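Local coordinates for protein uncharacterized hth-type transcriptional regulator YYBR (Bacillus subtilis, PDB 4A5N) that probably binds DNA as a dimeric, redox-sensing transcriptional regulator of the MarR/DUF24 (HxlR) type, at residues Q60-R72 with V82-E94. The protein carries 1 engineered substitution. Residues are numbered along the deposited sequence; the frame is centred on the assembly and turned at random.
Sequences QLRELEADGIVHR and VEYSLTEFGRTLE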
loop_
_atom_site.group_PDB
_atom_site.type_symbol
_atom_site.label_atom_id
_atom_site.label_comp_id
_atom_site.label_asym_id
_atom_site.label_seq_id
_atom_site.Cartn_x
_atom_site.Cartn_y
_atom_site.Cartn_z
ATOM N N GLN B 60 2.745 13.171 -8.632
ATOM C CA GLN B 60 2.914 12.351 -7.422
ATOM C C GLN B 60 3.460 13.185 -6.269
ATOM O O GLN B 60 3.017 13.049 -5.108
ATOM C CB GLN B 60 3.847 11.139 -7.669
ATOM C CG GLN B 60 3.322 10.113 -8.671
ATOM C CD GLN B 60 2.073 9.405 -8.189
ATOM O OE1 GLN B 60 2.092 8.683 -7.195
ATOM N NE2 GLN B 60 0.973 9.660 -8.855
ATOM N N LEU B 61 4.433 14.041 -6.569
ATOM C CA LEU B 61 5.017 14.890 -5.515
ATOM C C LEU B 61 4.001 15.940 -5.001
ATOM O O LEU B 61 3.994 16.241 -3.826
ATOM C CB LEU B 61 6.328 15.557 -5.994
ATOM C CG LEU B 61 7.565 14.665 -6.148
ATOM C CD1 LEU B 61 8.639 15.341 -7.015
ATOM C CD2 LEU B 61 8.139 14.251 -4.786
ATOM N N ARG B 62 3.169 16.485 -5.887
ATOM C CA ARG B 62 2.128 17.459 -5.504
ATOM C C ARG B 62 1.108 16.811 -4.567
ATOM O O ARG B 62 0.655 17.429 -3.587
ATOM C CB ARG B 62 1.399 18.050 -6.747
ATOM C CG ARG B 62 2.081 19.263 -7.372
ATOM C CD ARG B 62 1.211 19.899 -8.460
ATOM N NE ARG B 62 1.646 21.256 -8.820
ATOM C CZ ARG B 62 0.935 22.380 -8.640
ATOM N NH1 ARG B 62 -0.297 22.363 -8.113
ATOM N NH2 ARG B 62 1.460 23.551 -9.004
ATOM N N GLU B 63 0.742 15.566 -4.852
ATOM C CA GLU B 63 -0.204 14.863 -3.993
ATOM C C GLU B 63 0.376 14.574 -2.617
ATOM O O GLU B 63 -0.288 14.780 -1.622
ATOM C CB GLU B 63 -0.667 13.555 -4.619
ATOM C CG GLU B 63 -1.335 13.748 -5.958
ATOM C CD GLU B 63 -1.972 12.489 -6.460
ATOM O OE1 GLU B 63 -1.774 11.443 -5.818
ATOM O OE2 GLU B 63 -2.667 12.552 -7.516
ATOM N N LEU B 64 1.614 14.094 -2.552
ATOM C CA LEU B 64 2.318 13.924 -1.232
ATOM C C LEU B 64 2.414 15.222 -0.437
ATOM O O LEU B 64 2.206 15.266 0.822
ATOM C CB LEU B 64 3.720 13.386 -1.482
ATOM C CG LEU B 64 3.762 11.878 -1.731
ATOM C CD1 LEU B 64 5.137 11.487 -2.273
ATOM C CD2 LEU B 64 3.424 11.088 -0.470
ATOM N N GLU B 65 2.724 16.301 -1.157
ATOM C CA GLU B 65 2.695 17.655 -0.570
ATOM C C GLU B 65 1.298 18.058 -0.093
ATOM O O GLU B 65 1.115 18.570 1.048
ATOM C CB GLU B 65 3.295 18.707 -1.535
ATOM C CG GLU B 65 3.343 20.125 -0.952
ATOM C CD GLU B 65 3.814 21.182 -1.953
ATOM O OE1 GLU B 65 4.064 20.853 -3.137
ATOM O OE2 GLU B 65 3.940 22.345 -1.539
ATOM N N ALA B 66 0.290 17.826 -0.936
ATOM C CA ALA B 66 -1.069 18.220 -0.590
ATOM C C ALA B 66 -1.565 17.481 0.665
ATOM O O ALA B 66 -2.344 18.034 1.414
ATOM C CB ALA B 66 -2.022 17.989 -1.753
ATOM N N ASP B 67 -1.098 16.244 0.867
ATOM C CA ASP B 67 -1.486 15.417 1.984
ATOM C C ASP B 67 -0.630 15.711 3.224
ATOM O O ASP B 67 -0.817 15.068 4.240
ATOM C CB ASP B 67 -1.342 13.918 1.632
ATOM C CG ASP B 67 -2.431 13.412 0.683
ATOM O OD1 ASP B 67 -3.415 14.144 0.452
ATOM O OD2 ASP B 67 -2.309 12.264 0.207
ATOM N N GLY B 68 0.316 16.648 3.113
ATOM C CA GLY B 68 1.173 17.043 4.233
ATOM C C GLY B 68 2.367 16.161 4.547
ATOM O O GLY B 68 2.981 16.310 5.594
ATOM N N ILE B 69 2.693 15.246 3.644
ATOM C CA ILE B 69 3.789 14.265 3.808
ATOM C C ILE B 69 5.142 14.757 3.307
ATOM O O ILE B 69 6.220 14.400 3.841
ATOM C CB ILE B 69 3.456 12.988 3.002
ATOM C CG1 ILE B 69 2.030 12.489 3.324
ATOM C CG2 ILE B 69 4.517 11.899 3.216
ATOM C CD1 ILE B 69 1.764 12.160 4.783
ATOM N N VAL B 70 5.078 15.627 2.317
ATOM C CA VAL B 70 6.250 16.216 1.727
ATOM C C VAL B 70 6.204 17.737 1.756
ATOM O O VAL B 70 5.141 18.361 1.601
ATOM C CB VAL B 70 6.446 15.686 0.291
ATOM C CG1 VAL B 70 7.492 16.498 -0.481
ATOM C CG2 VAL B 70 6.846 14.223 0.358
ATOM N N HIS B 71 7.376 18.320 2.024
ATOM C CA HIS B 71 7.595 19.739 1.988
ATOM C C HIS B 71 8.334 20.044 0.710
ATOM O O HIS B 71 9.312 19.339 0.345
ATOM C CB HIS B 71 8.396 20.215 3.221
ATOM C CG HIS B 71 8.736 21.689 3.179
ATOM N ND1 HIS B 71 7.840 22.661 3.487
ATOM C CD2 HIS B 71 9.901 22.336 2.826
ATOM C CE1 HIS B 71 8.415 23.865 3.340
ATOM N NE2 HIS B 71 9.677 23.673 2.929
ATOM N N ARG B 72 7.837 21.044 -0.011
ATOM C CA ARG B 72 8.524 21.571 -1.209
ATOM C C ARG B 72 9.080 22.982 -0.918
ATOM O O ARG B 72 8.321 23.965 -0.817
ATOM C CB ARG B 72 7.545 21.627 -2.378
ATOM C CG ARG B 72 8.115 22.055 -3.722
ATOM C CD ARG B 72 7.016 22.083 -4.782
ATOM N NE ARG B 72 7.562 22.200 -6.141
ATOM C CZ ARG B 72 7.687 23.332 -6.847
ATOM N NH1 ARG B 72 7.268 24.497 -6.385
ATOM N NH2 ARG B 72 8.226 23.279 -8.059
ATOM N N VAL B 82 14.681 23.830 -6.195
ATOM C CA VAL B 82 13.561 23.185 -5.526
ATOM C C VAL B 82 13.981 21.871 -4.863
ATOM O O VAL B 82 14.599 20.976 -5.497
ATOM C CB VAL B 82 12.354 23.001 -6.431
ATOM C CG1 VAL B 82 11.210 22.377 -5.659
ATOM C CG2 VAL B 82 11.937 24.355 -6.980
ATOM N N GLU B 83 13.636 21.780 -3.584
ATOM C CA GLU B 83 13.969 20.621 -2.746
ATOM C C GLU B 83 12.751 20.029 -2.044
ATOM O O GLU B 83 11.955 20.757 -1.463
ATOM C CB GLU B 83 14.997 21.038 -1.697
ATOM C CG GLU B 83 16.332 21.408 -2.314
ATOM C CD GLU B 83 17.315 21.909 -1.304
ATOM O OE1 GLU B 83 16.888 22.427 -0.237
ATOM O OE2 GLU B 83 18.523 21.757 -1.575
ATOM N N TYR B 84 12.633 18.711 -2.138
ATOM C CA TYR B 84 11.552 17.906 -1.577
ATOM C C TYR B 84 12.072 17.117 -0.369
ATOM O O TYR B 84 13.118 16.450 -0.454
ATOM C CB TYR B 84 11.046 16.927 -2.631
ATOM C CG TYR B 84 10.497 17.623 -3.822
ATOM C CD1 TYR B 84 9.167 18.017 -3.865
ATOM C CD2 TYR B 84 11.310 17.909 -4.910
ATOM C CE1 TYR B 84 8.663 18.693 -4.965
ATOM C CE2 TYR B 84 10.810 18.578 -6.023
ATOM C CZ TYR B 84 9.482 18.970 -6.031
ATOM O OH TYR B 84 8.944 19.620 -7.123
ATOM N N SER B 85 11.333 17.178 0.734
ATOM C CA SER B 85 11.715 16.476 1.947
ATOM C C SER B 85 10.500 15.943 2.640
ATOM O O SER B 85 9.349 16.352 2.312
ATOM C CB SER B 85 12.451 17.436 2.860
ATOM O OG SER B 85 11.708 18.632 3.050
ATOM N N LEU B 86 10.724 15.072 3.627
ATOM C CA LEU B 86 9.642 14.573 4.436
ATOM C C LEU B 86 9.353 15.601 5.515
ATOM O O LEU B 86 10.229 16.164 6.103
ATOM C CB LEU B 86 9.964 13.223 5.070
ATOM C CG LEU B 86 10.294 12.034 4.190
ATOM C CD1 LEU B 86 10.574 10.816 5.068
ATOM C CD2 LEU B 86 9.123 11.789 3.223
ATOM N N THR B 87 8.092 15.836 5.758
ATOM C CA THR B 87 7.663 16.635 6.883
ATOM C C THR B 87 7.748 15.736 8.118
ATOM O O THR B 87 7.833 14.500 7.997
ATOM C CB THR B 87 6.208 17.088 6.679
ATOM O OG1 THR B 87 5.341 15.947 6.632
ATOM C CG2 THR B 87 6.067 17.916 5.380
ATOM N N GLU B 88 7.687 16.328 9.297
ATOM C CA GLU B 88 7.550 15.555 10.512
ATOM C C GLU B 88 6.337 14.601 10.475
ATOM O O GLU B 88 6.428 13.473 10.910
ATOM C CB GLU B 88 7.507 16.480 11.746
ATOM C CG GLU B 88 8.866 17.115 12.042
ATOM C CD GLU B 88 10.043 16.119 11.949
ATOM O OE1 GLU B 88 10.078 15.129 12.733
ATOM O OE2 GLU B 88 10.926 16.302 11.061
ATOM N N PHE B 89 5.222 15.049 9.923
ATOM C CA PHE B 89 4.052 14.219 9.772
ATOM C C PHE B 89 4.374 13.050 8.815
ATOM O O PHE B 89 4.130 11.868 9.100
ATOM C CB PHE B 89 2.940 15.066 9.193
ATOM C CG PHE B 89 1.651 14.341 9.029
ATOM C CD1 PHE B 89 1.069 13.663 10.100
ATOM C CD2 PHE B 89 1.000 14.329 7.803
ATOM C CE1 PHE B 89 -0.137 12.987 9.948
ATOM C CE2 PHE B 89 -0.212 13.665 7.656
ATOM C CZ PHE B 89 -0.783 12.997 8.720
ATOM N N GLY B 90 4.967 13.396 7.690
ATOM C CA GLY B 90 5.514 12.381 6.771
ATOM C C GLY B 90 6.344 11.266 7.408
ATOM O O GLY B 90 6.160 10.093 7.080
ATOM N N ARG B 91 7.292 11.640 8.265
ATOM C CA ARG B 91 8.183 10.725 8.960
ATOM C C ARG B 91 7.432 9.717 9.827
ATOM O O ARG B 91 7.991 8.671 10.140
ATOM C CB ARG B 91 9.163 11.496 9.864
ATOM C CG ARG B 91 10.136 12.421 9.161
ATOM C CD ARG B 91 11.479 11.759 9.018
ATOM N NE ARG B 91 12.455 12.528 8.239
ATOM C CZ ARG B 91 13.477 11.945 7.620
ATOM N NH1 ARG B 91 13.660 10.634 7.755
ATOM N NH2 ARG B 91 14.342 12.649 6.929
ATOM N N THR B 92 6.190 10.014 10.224
ATOM C CA THR B 92 5.377 9.029 10.983
ATOM C C THR B 92 5.003 7.798 10.160
ATOM O O THR B 92 4.696 6.764 10.744
ATOM C CB THR B 92 4.091 9.614 11.652
ATOM O OG1 THR B 92 3.094 9.888 10.674
ATOM C CG2 THR B 92 4.438 10.870 12.421
ATOM N N LEU B 93 5.062 7.910 8.828
ATOM C CA LEU B 93 4.894 6.752 7.952
ATOM C C LEU B 93 6.175 5.997 7.697
ATOM O O LEU B 93 6.141 4.929 7.100
ATOM C CB LEU B 93 4.374 7.172 6.553
ATOM C CG LEU B 93 2.918 7.494 6.329
ATOM C CD1 LEU B 93 2.734 8.273 5.033
ATOM C CD2 LEU B 93 2.011 6.272 6.306
ATOM N N GLU B 94 7.309 6.495 8.177
ATOM C CA GLU B 94 8.593 5.812 7.935
ATOM C C GLU B 94 8.684 4.332 8.409
ATOM O O GLU B 94 9.191 3.470 7.657
ATOM C CB GLU B 94 9.762 6.707 8.384
ATOM C CG GLU B 94 11.100 5.999 8.450
ATOM C CD GLU B 94 12.268 6.957 8.760
ATOM O OE1 GLU B 94 12.088 8.200 8.684
ATOM O OE2 GLU B 94 13.350 6.420 9.058
HETATM O O HOH W 1 10.021 20.803 -9.120
#
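With its CG anti to the backbone N (chi1 -176°) and the chain extended on to NE, Arg-72 runs alongside Tyr-84, whose CG lies anti to its carbonyl carbon (chi1 -61°); they form a non-hydrogen-bonded pair on one face of the antiparallel hairpin of a winged helix-turn-helix domain, guanidinium and ring planes 58° apart. Arg-72 NE donates to Tyr-84 OH at 3.1 Å, nearly straight and in the guanidinium plane; a water accepts from Arg-72 NH2 and also hydrogen-bonds Tyr-84 OH. Val-82 CG1 lies over one guanidinium face, toward its rim. From helix 54-66, Leu-61 CD1 sits over the centre of the tyrosine ring in a CH-pi contact, and Val-70 CG1 meets the ring edge. With an alanine in place of Tyr-84, Leu-61 CD1 would probably face a gap where the ring lay, and Arg-72 NE would lose its acceptor. His-71 N donates to Ser-85 O (2.8 Å) and Ser-85 N to His-71 O (3.0 Å). Beyond the strands, Gly-68 closes helix 54-66 in a Schellman motif, and Ile-69 CD1 packs against Phe-89 and Leu-93 CD1; Leu-93 also packs on Trp-103 of the second subunit. Thr-87 N-caps the weakly bonded helix 88-91: its OG1 accepts from Gly-90 N (2.8 Å) and donates to Gly-68 O (2.6 Å).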